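Uncharacterized protein (Bacteroides eggerthii DSM 20697, PDB 4ECO) is of unknown function but, as a leucine-rich repeat protein, probably binds other proteins through its curved solenoid surface. Local coordinates at residues Y152-D157 and A406-Y411; K388-P393 and G415-K420; S436-S441 and S460-M465; N443-F448 and N467-I472. All coordinates share one frame; numbering follows the deposited sequence. Where two conformers were deposited one is given.

Following the chain from the N terminus, residues 152-157 come first. They are separated by 248 residues from their partner 406-411, so contact 1 closes the longest loop. Contact 2 crosses it and closes a loop of 21 residues: 388-393 lies inside the long loop, 415-420 beyond it. Contacts 3 and 4 follow in series, cross each other and close loops of 18 residues each. Contact 3 pairs the strands of two successive repeats, and contact 4 joins the turns that follow them. Contact 1 lays an early loop on the same strand surface, where D157 meets N439. F409 packs on P393 of contact 2, and N443 of contact 4 bonds to the F409 carbonyl.

Contact 1. Residues Y152-D157 and A406-Y411; sequences YDPRED and AIDFSY
P154 and D157 of the loop 152-157 rest on A406, D408 and S410. D153 shapes this loop from ahead of the contact: its OD1 accepts from R155 N in an Asx turn, with the donor above the carboxylate plane. P154 comes next and is buried. P154 CD lies 3.8 Å from A406 CB, and P154 CB lies 3.7 Å from D408 CB. P154 CG also lies against D408 CB. A406 and D408 belong to strand 404-408, one of the parallel strands that line the concave side of a leucine-rich repeat solenoid. They face the loop, while I407 between them points away. R155 brushes A406 CB with its CG at 4.5 Å. Its NE and NH2 grip the D153 carboxylate side-on in a salt bridge, with NH2 3.0 Å from D153 OD2, and its NH1 bonds to K173 O. D157 ends the segment, and its OD2 bonds to N439 ND2. D157 OD2 also comes to 3.8 Å from S410 OG. D157 OD2 is 4.4 Å from D408 OD2, and the two like charges would tend to repel. D408 OD1 is held by S410 OG at 2.8 Å, through its syn lone pair, and by S410 N, which makes an Asx turn.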
loop_
_atom_site.group_PDB
_atom_site.type_symbol
_atom_site.label_atom_id
_atom_site.label_comp_id
_atom_site.label_asym_id
_atom_site.label_seq_id
_atom_site.Cartn_x
_atom_site.Cartn_y
_atom_site.Cartn_z
ATOM N N TYR A 152 1.117 0.390 3.542
ATOM C CA TYR A 152 1.667 1.545 4.259
ATOM C C TYR A 152 0.922 1.729 5.603
ATOM O O TYR A 152 -0.296 1.483 5.656
ATOM C CB TYR A 152 1.516 2.784 3.351
ATOM C CG TYR A 152 2.141 4.085 3.809
ATOM C CD1 TYR A 152 3.516 4.290 3.718
ATOM C CD2 TYR A 152 1.346 5.179 4.136
ATOM C CE1 TYR A 152 4.090 5.516 4.060
ATOM C CE2 TYR A 152 1.910 6.409 4.471
ATOM C CZ TYR A 152 3.279 6.576 4.421
ATOM O OH TYR A 152 3.810 7.794 4.748
ATOM N N ASP A 153 1.631 2.172 6.671
ATOM C CA ASP A 153 0.986 2.447 7.947
ATOM C C ASP A 153 0.620 3.954 8.006
ATOM O O ASP A 153 1.524 4.793 8.097
ATOM C CB ASP A 153 1.860 2.022 9.136
ATOM C CG ASP A 153 1.206 2.088 10.509
ATOM O OD1 ASP A 153 -0.024 2.408 10.587
ATOM O OD2 ASP A 153 1.908 1.801 11.511
ATOM N N PRO A 154 -0.696 4.312 7.967
ATOM C CA PRO A 154 -1.070 5.737 8.017
ATOM C C PRO A 154 -0.615 6.423 9.319
ATOM O O PRO A 154 -0.556 7.652 9.337
ATOM C CB PRO A 154 -2.596 5.705 7.890
ATOM C CG PRO A 154 -2.899 4.383 7.221
ATOM C CD PRO A 154 -1.890 3.451 7.806
ATOM N N ARG A 155 -0.230 5.647 10.385
ATOM C CA ARG A 155 0.248 6.233 11.648
ATOM C C ARG A 155 1.654 6.873 11.464
ATOM O O ARG A 155 2.082 7.661 12.289
ATOM C CB ARG A 155 0.256 5.206 12.781
ATOM C CG ARG A 155 -1.107 4.589 13.021
ATOM C CD ARG A 155 -1.075 3.518 14.080
ATOM N NE ARG A 155 -0.040 2.541 13.772
ATOM C CZ ARG A 155 0.480 1.693 14.649
ATOM N NH1 ARG A 155 0.068 1.696 15.911
ATOM N NH2 ARG A 155 1.444 0.857 14.278
ATOM N N GLU A 156 2.317 6.595 10.346
ATOM C CA GLU A 156 3.620 7.137 9.955
ATOM C C GLU A 156 3.620 8.687 10.004
ATOM O O GLU A 156 4.626 9.308 10.363
ATOM C CB GLU A 156 3.964 6.627 8.524
ATOM C CG GLU A 156 5.318 7.044 7.975
ATOM C CD GLU A 156 6.546 6.740 8.816
ATOM O OE1 GLU A 156 6.599 5.656 9.446
ATOM O OE2 GLU A 156 7.473 7.585 8.811
ATOM N N ASP A 157 2.482 9.289 9.673
ATOM C CA ASP A 157 2.295 10.734 9.628
ATOM C C ASP A 157 2.216 11.371 11.004
ATOM O O ASP A 157 2.162 12.611 11.084
ATOM C CB ASP A 157 1.052 11.099 8.824
ATOM C CG ASP A 157 1.290 10.961 7.346
ATOM O OD1 ASP A 157 2.426 11.240 6.905
ATOM O OD2 ASP A 157 0.331 10.611 6.622
ATOM N N ALA A 406 -6.043 1.213 10.867
ATOM C CA ALA A 406 -5.969 2.640 10.538
ATOM C C ALA A 406 -6.583 2.954 9.175
ATOM O O ALA A 406 -6.480 2.148 8.245
ATOM C CB ALA A 406 -4.515 3.110 10.552
ATOM N N ILE A 407 -7.148 4.156 9.031
ATOM C CA ILE A 407 -7.719 4.615 7.767
ATOM C C ILE A 407 -7.055 5.952 7.409
ATOM O O ILE A 407 -6.861 6.813 8.273
ATOM C CB ILE A 407 -9.261 4.672 7.827
ATOM C CG1 ILE A 407 -9.871 4.832 6.437
ATOM C CG2 ILE A 407 -9.808 5.687 8.858
ATOM C CD1 ILE A 407 -11.203 4.227 6.344
ATOM N N ASP A 408 -6.606 6.079 6.158
ATOM C CA ASP A 408 -5.890 7.277 5.739
ATOM C C ASP A 408 -6.764 8.139 4.868
ATOM O O ASP A 408 -7.145 7.729 3.758
ATOM C CB ASP A 408 -4.595 6.899 5.009
ATOM C CG ASP A 408 -3.536 7.994 4.929
ATOM O OD1 ASP A 408 -3.894 9.190 5.054
ATOM O OD2 ASP A 408 -2.359 7.659 4.699
ATOM N N PHE A 409 -7.110 9.334 5.391
ATOM C CA PHE A 409 -7.870 10.359 4.660
ATOM C C PHE A 409 -7.013 11.627 4.465
ATOM O O PHE A 409 -7.544 12.672 4.067
ATOM C CB PHE A 409 -9.183 10.712 5.365
ATOM C CG PHE A 409 -10.221 9.632 5.408
ATOM C CD1 PHE A 409 -10.986 9.336 4.289
ATOM C CD2 PHE A 409 -10.503 8.968 6.596
ATOM C CE1 PHE A 409 -11.968 8.345 4.336
ATOM C CE2 PHE A 409 -11.484 7.976 6.644
ATOM C CZ PHE A 409 -12.206 7.663 5.510
ATOM N N SER A 410 -5.678 11.528 4.721
ATOM C CA SER A 410 -4.761 12.675 4.611
ATOM C C SER A 410 -4.667 13.213 3.158
ATOM O O SER A 410 -4.900 12.482 2.190
ATOM C CB SER A 410 -3.369 12.348 5.154
ATOM O OG SER A 410 -2.573 11.524 4.324
ATOM N N TYR A 411 -4.363 14.517 3.036
ATOM C CA TYR A 411 -4.216 15.219 1.779
ATOM C C TYR A 411 -5.477 15.137 0.969
ATOM O O TYR A 411 -5.508 14.544 -0.104
ATOM C CB TYR A 411 -3.045 14.686 0.990
ATOM C CG TYR A 411 -1.715 15.206 1.454
ATOM C CD1 TYR A 411 -1.220 16.421 0.984
ATOM C CD2 TYR A 411 -0.906 14.449 2.306
ATOM C CE1 TYR A 411 0.036 16.887 1.373
ATOM C CE2 TYR A 411 0.369 14.886 2.671
ATOM C CZ TYR A 411 0.830 16.110 2.207
ATOM O OH TYR A 411 2.082 16.555 2.534
#

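Contact 2. Residues K388-P393 and G415-K420; sequences KLKYIP and GSVDGK
Y391 and K390 carry the contact against V417 and K420. The phenol edge of Y391 faces the K420 carbonyl, with Y391 CD1 3.4 Å from K420 O, which lies near the ring plane. Y391 CE1 lies 3.9 Å from K420 CB. The Y391 hydroxyl reaches V417, OH to CG1 3.6 Å, and the two side chains cross at about a right angle. K390 CG is 4.0 Å from V417 CG2, and K390 CD touches S416 OG, which bonds to E413 O. K390 CB also sits over one face of the Y391 ring, toward the rim. The K390 chain bends at chi2 (-53°), which places CD near S416. K390 NZ bonds to K388 O at 3.0 Å and forms a salt bridge with E413. An alanine here would probably leave the E413 carboxylate without its lysine mate and open a gap beside V417 CG2.

Water and backbone position this shell. One water donates to K390 O and K420 O; its oxygen accepts from V417 N at 3.0 Å. A second joins Y391 OH to V417 O. The direct bond from G415 N to K390 O is weak. A type I' turn from V417 to K420, closed by K420 N to V417 O, brings both partners of Y391 to it. The segments are loops after neighbouring strands, and L389, I392 and P393 fit the leucine-rich repeat pattern L-x-x-I-P.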
loop_
_atom_site.group_PDB
_atom_site.type_symbol
_atom_site.label_atom_id
_atom_site.label_comp_id
_atom_site.label_asym_id
_atom_site.label_seq_id
_atom_site.Cartn_x
_atom_site.Cartn_y
_atom_site.Cartn_z
ATOM N N LYS A 388 -9.303 14.676 -3.634
ATOM C CA LYS A 388 -10.000 15.936 -3.464
ATOM C C LYS A 388 -11.319 15.711 -2.716
ATOM O O LYS A 388 -12.302 16.347 -3.046
ATOM C CB LYS A 388 -10.238 16.581 -4.847
ATOM C CG LYS A 388 -8.964 16.992 -5.592
ATOM C CD LYS A 388 -9.264 17.982 -6.739
ATOM C CE LYS A 388 -9.351 19.418 -6.282
ATOM N NZ LYS A 388 -9.591 20.350 -7.411
ATOM N N LEU A 389 -11.342 14.808 -1.715
ATOM C CA LEU A 389 -12.556 14.472 -0.957
ATOM C C LEU A 389 -13.053 15.640 -0.131
ATOM O O LEU A 389 -12.269 16.205 0.636
ATOM C CB LEU A 389 -12.337 13.281 -0.016
ATOM C CG LEU A 389 -12.137 11.890 -0.605
ATOM C CD1 LEU A 389 -11.872 10.895 0.513
ATOM C CD2 LEU A 389 -13.344 11.439 -1.435
ATOM N N LYS A 390 -14.355 15.987 -0.250
ATOM C CA LYS A 390 -14.876 17.115 0.527
ATOM C C LYS A 390 -15.328 16.652 1.903
ATOM O O LYS A 390 -15.388 17.462 2.837
ATOM C CB LYS A 390 -16.047 17.864 -0.183
ATOM C CG LYS A 390 -15.890 18.212 -1.667
ATOM C CD LYS A 390 -14.614 18.968 -2.014
ATOM C CE LYS A 390 -14.358 18.865 -3.504
ATOM N NZ LYS A 390 -12.949 19.183 -3.844
ATOM N N TYR A 391 -15.697 15.365 2.022
ATOM C CA TYR A 391 -16.240 14.828 3.272
ATOM C C TYR A 391 -15.722 13.434 3.582
ATOM O O TYR A 391 -15.254 12.739 2.670
ATOM C CB TYR A 391 -17.792 14.755 3.171
ATOM C CG TYR A 391 -18.496 15.992 2.650
ATOM C CD1 TYR A 391 -18.627 17.135 3.440
ATOM C CD2 TYR A 391 -19.102 15.995 1.402
ATOM C CE1 TYR A 391 -19.328 18.260 2.983
ATOM C CE2 TYR A 391 -19.791 17.115 0.926
ATOM C CZ TYR A 391 -19.908 18.245 1.720
ATOM O OH TYR A 391 -20.599 19.336 1.236
ATOM N N ILE A 392 -15.861 12.993 4.859
ATOM C CA ILE A 392 -15.513 11.626 5.260
ATOM C C ILE A 392 -16.695 10.740 4.825
ATOM O O ILE A 392 -17.840 11.039 5.198
ATOM C CB ILE A 392 -15.178 11.512 6.770
ATOM C CG1 ILE A 392 -13.959 12.393 7.145
ATOM C CG2 ILE A 392 -14.968 10.035 7.169
ATOM C CD1 ILE A 392 -13.834 12.735 8.675
ATOM N N PRO A 393 -16.463 9.700 3.992
ATOM C CA PRO A 393 -17.599 8.910 3.463
ATOM C C PRO A 393 -18.268 8.003 4.503
ATOM O O PRO A 393 -17.602 7.216 5.181
ATOM C CB PRO A 393 -16.963 8.072 2.339
ATOM C CG PRO A 393 -15.519 7.967 2.716
ATOM C CD PRO A 393 -15.180 9.256 3.406
ATOM N N GLY A 415 -13.692 19.363 5.053
ATOM C CA GLY A 415 -14.053 20.578 5.785
ATOM C C GLY A 415 -13.979 21.847 4.941
ATOM O O GLY A 415 -14.211 22.955 5.446
ATOM N N SER A 416 -13.630 21.703 3.648
ATOM C CA SER A 416 -13.501 22.845 2.759
ATOM C C SER A 416 -14.858 23.445 2.411
ATOM O O SER A 416 -14.944 24.661 2.206
ATOM C CB SER A 416 -12.778 22.449 1.476
ATOM O OG SER A 416 -13.541 21.521 0.725
ATOM N N VAL A 417 -15.908 22.596 2.306
ATOM C CA VAL A 417 -17.236 23.072 1.918
ATOM C C VAL A 417 -17.993 23.450 3.176
ATOM O O VAL A 417 -18.429 22.572 3.922
ATOM C CB VAL A 417 -18.025 22.067 1.021
ATOM C CG1 VAL A 417 -19.384 22.639 0.607
ATOM C CG2 VAL A 417 -17.219 21.682 -0.220
ATOM N N ASP A 418 -18.081 24.770 3.427
ATOM C CA ASP A 418 -18.757 25.407 4.557
ATOM C C ASP A 418 -18.342 24.785 5.926
ATOM O O ASP A 418 -19.127 24.816 6.880
ATOM C CB ASP A 418 -20.307 25.357 4.377
ATOM C CG ASP A 418 -21.109 26.200 5.383
ATOM O OD1 ASP A 418 -20.933 27.436 5.400
ATOM O OD2 ASP A 418 -21.879 25.610 6.179
ATOM N N GLY A 419 -17.107 24.286 6.025
ATOM C CA GLY A 419 -16.574 23.697 7.251
ATOM C C GLY A 419 -17.225 22.398 7.704
ATOM O O GLY A 419 -17.132 22.037 8.883
ATOM N N LYS A 420 -17.874 21.669 6.775
ATOM C CA LYS A 420 -18.536 20.402 7.085
ATOM C C LYS A 420 -17.600 19.248 6.754
ATOM O O LYS A 420 -17.083 19.175 5.633
ATOM C CB LYS A 420 -19.879 20.269 6.326
ATOM C CG LYS A 420 -20.859 21.419 6.561
ATOM C CD LYS A 420 -21.296 21.557 8.015
ATOM C CE LYS A 420 -21.988 22.872 8.297
ATOM N NZ LYS A 420 -22.059 23.136 9.761
HETATM O O HOH W 1 -16.315 19.779 3.110
HETATM O O HOH W 2 -20.831 21.179 3.262
#

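Contact 3. Residues S436-S441 and S460-M465; sequences SSINLS and SSINLM
S437 and S461 meet through different torsions: S437 OG is anti to its backbone N (chi1 -173°), whereas S461 OG stands between its N and carbonyl carbon (chi1 65°). The two hydroxyls are thereby turned to each other, OG to OG 2.8 Å, in a hydrogen bond. I438 and I462 take the same first torsion and lie side by side on the other face of the sheet, I438 CG2 to I462 CG1 3.6 Å. N439 and N463 return to the serine face. They also run side by side, their amide planes 9° apart. Each OD1 closes an Asx turn, N439 onto S441 N and N463 onto the backbone N of M465, a selenomethionine. N439 OD1 takes S441 OG as well. The backbones pair in parallel and in register. N463 N donates to I438 O at 2.9 Å, and L440 N to N463 O at 2.8 Å. At the start S436 O accepts from both S460 N, 2.7 Å away, and S461 N. These are successive strands of the leucine-rich repeat solenoid. Strand 404-408 flanks the pair on one side and strand 492-494 on the other, helix 451-454 packs on I438, L440 and I462, and N463 ND2 reaches D157 O on the opposite face.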
loop_
_atom_site.group_PDB
_atom_site.type_symbol
_atom_site.label_atom_id
_atom_site.label_comp_id
_atom_site.label_asym_id
_atom_site.label_seq_id
_atom_site.Cartn_x
_atom_site.Cartn_y
_atom_site.Cartn_z
ATOM N N SER A 436 -9.139 1.917 14.776
ATOM C CA SER A 436 -8.302 2.340 15.906
ATOM C C SER A 436 -7.594 3.676 15.602
ATOM O O SER A 436 -7.441 4.492 16.517
ATOM C CB SER A 436 -7.272 1.263 16.249
ATOM O OG SER A 436 -7.873 0.006 16.528
ATOM N N SER A 437 -7.182 3.914 14.337
ATOM C CA SER A 437 -6.472 5.149 14.000
ATOM C C SER A 437 -7.050 5.851 12.765
ATOM O O SER A 437 -7.315 5.211 11.751
ATOM C CB SER A 437 -4.987 4.861 13.768
ATOM O OG SER A 437 -4.209 6.036 13.597
ATOM N N ILE A 438 -7.212 7.178 12.840
ATOM C CA ILE A 438 -7.724 7.934 11.700
ATOM C C ILE A 438 -6.699 9.030 11.373
ATOM O O ILE A 438 -6.228 9.755 12.248
ATOM C CB ILE A 438 -9.196 8.475 11.871
ATOM C CG1 ILE A 438 -9.720 9.091 10.562
ATOM C CG2 ILE A 438 -9.374 9.399 13.061
ATOM C CD1 ILE A 438 -11.179 9.143 10.430
ATOM N N ASN A 439 -6.308 9.081 10.108
ATOM C CA ASN A 439 -5.353 10.070 9.638
ATOM C C ASN A 439 -6.112 11.085 8.827
ATOM O O ASN A 439 -6.491 10.810 7.689
ATOM C CB ASN A 439 -4.216 9.421 8.839
ATOM C CG ASN A 439 -3.107 10.385 8.467
ATOM O OD1 ASN A 439 -3.238 11.616 8.513
ATOM N ND2 ASN A 439 -1.978 9.834 8.073
ATOM N N LEU A 440 -6.372 12.234 9.434
ATOM C CA LEU A 440 -7.074 13.346 8.798
ATOM C C LEU A 440 -6.123 14.548 8.599
ATOM O O LEU A 440 -6.594 15.678 8.425
ATOM C CB LEU A 440 -8.300 13.746 9.628
ATOM C CG LEU A 440 -9.491 12.810 9.542
ATOM C CD1 LEU A 440 -10.441 13.070 10.677
ATOM C CD2 LEU A 440 -10.185 12.948 8.212
ATOM N N SER A 441 -4.785 14.301 8.614
ATOM C CA SER A 441 -3.780 15.363 8.432
ATOM C C SER A 441 -3.855 15.950 7.004
ATOM O O SER A 441 -4.387 15.306 6.104
ATOM C CB SER A 441 -2.362 14.865 8.747
ATOM O OG SER A 441 -1.968 13.756 7.957
ATOM N N SER A 460 -8.144 5.027 19.117
ATOM C CA SER A 460 -7.074 5.127 20.091
ATOM C C SER A 460 -6.096 6.271 19.684
ATOM O O SER A 460 -5.351 6.777 20.528
ATOM C CB SER A 460 -6.346 3.787 20.257
ATOM O OG SER A 460 -5.846 3.240 19.048
ATOM N N SER A 461 -6.114 6.685 18.404
ATOM C CA SER A 461 -5.262 7.762 17.894
ATOM C C SER A 461 -5.924 8.513 16.737
ATOM O O SER A 461 -6.608 7.908 15.899
ATOM C CB SER A 461 -3.913 7.225 17.439
ATOM O OG SER A 461 -4.053 6.354 16.336
ATOM N N ILE A 462 -5.706 9.839 16.700
ATOM C CA ILE A 462 -6.232 10.720 15.674
ATOM C C ILE A 462 -5.132 11.684 15.203
ATOM O O ILE A 462 -4.391 12.249 16.006
ATOM C CB ILE A 462 -7.492 11.468 16.162
ATOM C CG1 ILE A 462 -8.207 12.208 15.010
ATOM C CG2 ILE A 462 -7.226 12.381 17.384
ATOM C CD1 ILE A 462 -9.642 12.613 15.287
ATOM N N ASN A 463 -5.053 11.887 13.889
ATOM C CA ASN A 463 -4.096 12.822 13.331
ATOM C C ASN A 463 -4.858 13.921 12.676
ATOM O O ASN A 463 -5.560 13.680 11.712
ATOM C CB ASN A 463 -3.159 12.129 12.354
ATOM C CG ASN A 463 -1.881 12.878 12.141
ATOM O OD1 ASN A 463 -1.771 14.126 12.303
ATOM N ND2 ASN A 463 -0.893 12.110 11.749
ATOM N N LEU A 464 -4.804 15.108 13.243
ATOM C CA LEU A 464 -5.522 16.278 12.722
ATOM C C LEU A 464 -4.525 17.370 12.338
ATOM O O LEU A 464 -4.901 18.515 12.133
ATOM C CB LEU A 464 -6.537 16.771 13.752
ATOM C CG LEU A 464 -7.856 16.045 13.712
ATOM C CD1 LEU A 464 -8.617 16.225 15.008
ATOM C CD2 LEU A 464 -8.682 16.505 12.535
HETATM N N MSE A 465 -3.244 16.974 12.199
HETATM C CA MSE A 465 -2.170 17.886 11.834
HETATM C C MSE A 465 -2.438 18.521 10.455
HETATM O O MSE A 465 -2.859 17.831 9.515
HETATM C CB MSE A 465 -0.792 17.155 11.851
HETATM C CG MSE A 465 0.381 17.976 11.230
HETATM SE SE MSE A 465 0.537 17.828 9.243
HETATM C CE MSE A 465 1.350 16.075 9.219
#

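Contact 4. Residues N443-F448 and N467-I472; sequences NQISKF and NMLTEI
The amide of N467 meets I445 where two consecutive turns of the leucine-rich repeat stack. N443 and N467 hold the equivalent asparagine position of their repeats, the N of the L-x-x-L-x-L-x-x-N pattern. N467 has its CG anti to the carbonyl carbon (chi1 -84°), and its amide reaches back to the preceding turn. N467 OD1 accepts from I445 N at 3.0 Å, although the position of this oxygen is less certain. ND2 donates to L464 O and to L440 O. Thus one buried amide serves the backbones of both repeats. An alanine in its place would probably cost L440 O and L464 O one donor each, and I445 N its acceptor if OD1 is rightly placed, weakening the tie between the turns. The same scheme recurs on either side: N443 OD1 takes I414 N, and N498 OD1 takes L469 N.

I445 and L469 lie side by side and point the same way, I445 CG2 to L469 CD2 4.1 Å. Both are buried. L469 CD2 also packs on the backbone of K447 and F448, 3.7 Å from F448 N. The selenomethionine M468 is exposed and lies against S446 and Q444. M468 CB is 3.9 Å from S446 CB, and M468 CG approaches Q444 O. M468 N donates to I445 O at 2.8 Å.

F448 and I472 end the contact, their side chains crossing. I472 CG2 sits over one face of the F448 ring in a CH-pi contact, 4.1 Å from its centroid, while I472 CD1 meets F448 CD1 at 3.7 Å.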
loop_
_atom_site.group_PDB
_atom_site.type_symbol
_atom_site.label_atom_id
_atom_site.label_comp_id
_atom_site.label_asym_id
_atom_site.label_seq_id
_atom_site.Cartn_x
_atom_site.Cartn_y
_atom_site.Cartn_z
ATOM N N ASN A 443 -5.708 18.601 5.545
ATOM C CA ASN A 443 -7.072 18.795 5.049
ATOM C C ASN A 443 -7.478 20.259 5.306
ATOM O O ASN A 443 -6.600 21.112 5.489
ATOM C CB ASN A 443 -8.044 17.793 5.709
ATOM C CG ASN A 443 -8.217 16.522 4.934
ATOM O OD1 ASN A 443 -8.903 16.489 3.928
ATOM N ND2 ASN A 443 -7.636 15.437 5.397
ATOM N N GLN A 444 -8.782 20.560 5.334
ATOM C CA GLN A 444 -9.239 21.916 5.571
ATOM C C GLN A 444 -10.270 21.935 6.701
ATOM O O GLN A 444 -11.219 22.735 6.673
ATOM C CB GLN A 444 -9.804 22.495 4.284
ATOM C CG GLN A 444 -8.723 22.886 3.293
ATOM C CD GLN A 444 -9.321 23.431 2.035
ATOM O OE1 GLN A 444 -9.145 22.882 0.949
ATOM N NE2 GLN A 444 -10.088 24.501 2.161
ATOM N N ILE A 445 -10.045 21.077 7.731
ATOM C CA ILE A 445 -10.934 20.915 8.881
ATOM C C ILE A 445 -10.840 22.147 9.807
ATOM O O ILE A 445 -9.786 22.378 10.405
ATOM C CB ILE A 445 -10.605 19.578 9.626
ATOM C CG1 ILE A 445 -10.897 18.360 8.729
ATOM C CG2 ILE A 445 -11.355 19.465 10.986
ATOM C CD1 ILE A 445 -10.235 17.052 9.201
ATOM N N SER A 446 -11.954 22.901 9.953
ATOM C CA SER A 446 -12.039 24.104 10.828
ATOM C C SER A 446 -12.892 23.875 12.088
ATOM O O SER A 446 -12.858 24.692 13.012
ATOM C CB SER A 446 -12.615 25.293 10.068
ATOM O OG SER A 446 -13.745 24.913 9.304
ATOM N N LYS A 447 -13.667 22.782 12.096
ATOM C CA LYS A 447 -14.556 22.340 13.160
ATOM C C LYS A 447 -14.152 20.955 13.548
ATOM O O LYS A 447 -13.958 20.122 12.667
ATOM C CB LYS A 447 -16.033 22.392 12.699
ATOM C CG LYS A 447 -16.564 23.787 12.385
ATOM C CD LYS A 447 -16.581 24.712 13.608
ATOM C CE LYS A 447 -17.065 26.083 13.233
ATOM N NZ LYS A 447 -17.138 26.968 14.416
ATOM N N PHE A 448 -13.995 20.692 14.851
ATOM C CA PHE A 448 -13.561 19.381 15.343
ATOM C C PHE A 448 -14.548 18.286 14.939
ATOM O O PHE A 448 -15.749 18.460 15.142
ATOM C CB PHE A 448 -13.374 19.395 16.856
ATOM C CG PHE A 448 -12.742 18.131 17.404
ATOM C CD1 PHE A 448 -11.367 17.946 17.362
ATOM C CD2 PHE A 448 -13.520 17.139 17.981
ATOM C CE1 PHE A 448 -10.790 16.787 17.871
ATOM C CE2 PHE A 448 -12.941 15.977 18.477
ATOM C CZ PHE A 448 -11.584 15.807 18.417
ATOM N N ASN A 467 -4.398 21.430 9.518
ATOM C CA ASN A 467 -5.789 21.756 9.264
ATOM C C ASN A 467 -6.059 23.224 9.622
ATOM O O ASN A 467 -5.121 24.020 9.650
ATOM C CB ASN A 467 -6.702 20.786 9.998
ATOM C CG ASN A 467 -6.880 19.544 9.186
ATOM O OD1 ASN A 467 -7.469 19.578 8.113
ATOM N ND2 ASN A 467 -6.328 18.441 9.633
HETATM N N MSE A 468 -7.322 23.576 9.870
HETATM C CA MSE A 468 -7.772 24.954 10.086
HETATM C C MSE A 468 -8.368 25.198 11.453
HETATM O O MSE A 468 -9.032 26.227 11.647
HETATM C CB MSE A 468 -8.848 25.308 9.034
HETATM C CG MSE A 468 -8.375 25.189 7.595
HETATM SE SE MSE A 468 -6.858 26.369 7.282
HETATM C CE MSE A 468 -5.998 25.247 5.741
ATOM N N LEU A 469 -8.143 24.278 12.394
ATOM C CA LEU A 469 -8.690 24.403 13.744
ATOM C C LEU A 469 -8.114 25.635 14.450
ATOM O O LEU A 469 -6.930 25.944 14.289
ATOM C CB LEU A 469 -8.429 23.129 14.556
ATOM C CG LEU A 469 -9.057 21.860 13.973
ATOM C CD1 LEU A 469 -8.321 20.627 14.433
ATOM C CD2 LEU A 469 -10.555 21.766 14.256
ATOM N N THR A 470 -8.990 26.384 15.142
ATOM C CA THR A 470 -8.644 27.594 15.904
ATOM C C THR A 470 -8.915 27.350 17.386
ATOM O O THR A 470 -8.293 27.996 18.240
ATOM C CB THR A 470 -9.388 28.817 15.383
ATOM O OG1 THR A 470 -10.766 28.488 15.187
ATOM C CG2 THR A 470 -8.803 29.329 14.089
ATOM N N GLU A 471 -9.830 26.403 17.689
ATOM C CA GLU A 471 -10.134 25.988 19.057
ATOM C C GLU A 471 -10.978 24.701 19.069
ATOM O O GLU A 471 -11.761 24.455 18.141
ATOM C CB GLU A 471 -10.818 27.092 19.891
ATOM C CG GLU A 471 -12.161 27.576 19.381
ATOM C CD GLU A 471 -12.728 28.711 20.201
ATOM O OE1 GLU A 471 -12.886 28.542 21.436
ATOM O OE2 GLU A 471 -13.028 29.765 19.595
ATOM N N ILE A 472 -10.758 23.863 20.118
ATOM C CA ILE A 472 -11.490 22.627 20.403
ATOM C C ILE A 472 -12.346 22.993 21.626
ATOM O O ILE A 472 -11.876 22.887 22.772
ATOM C CB ILE A 472 -10.616 21.340 20.596
ATOM C CG1 ILE A 472 -9.322 21.279 19.728
ATOM C CG2 ILE A 472 -11.463 20.080 20.512
ATOM C CD1 ILE A 472 -9.437 20.983 18.284
#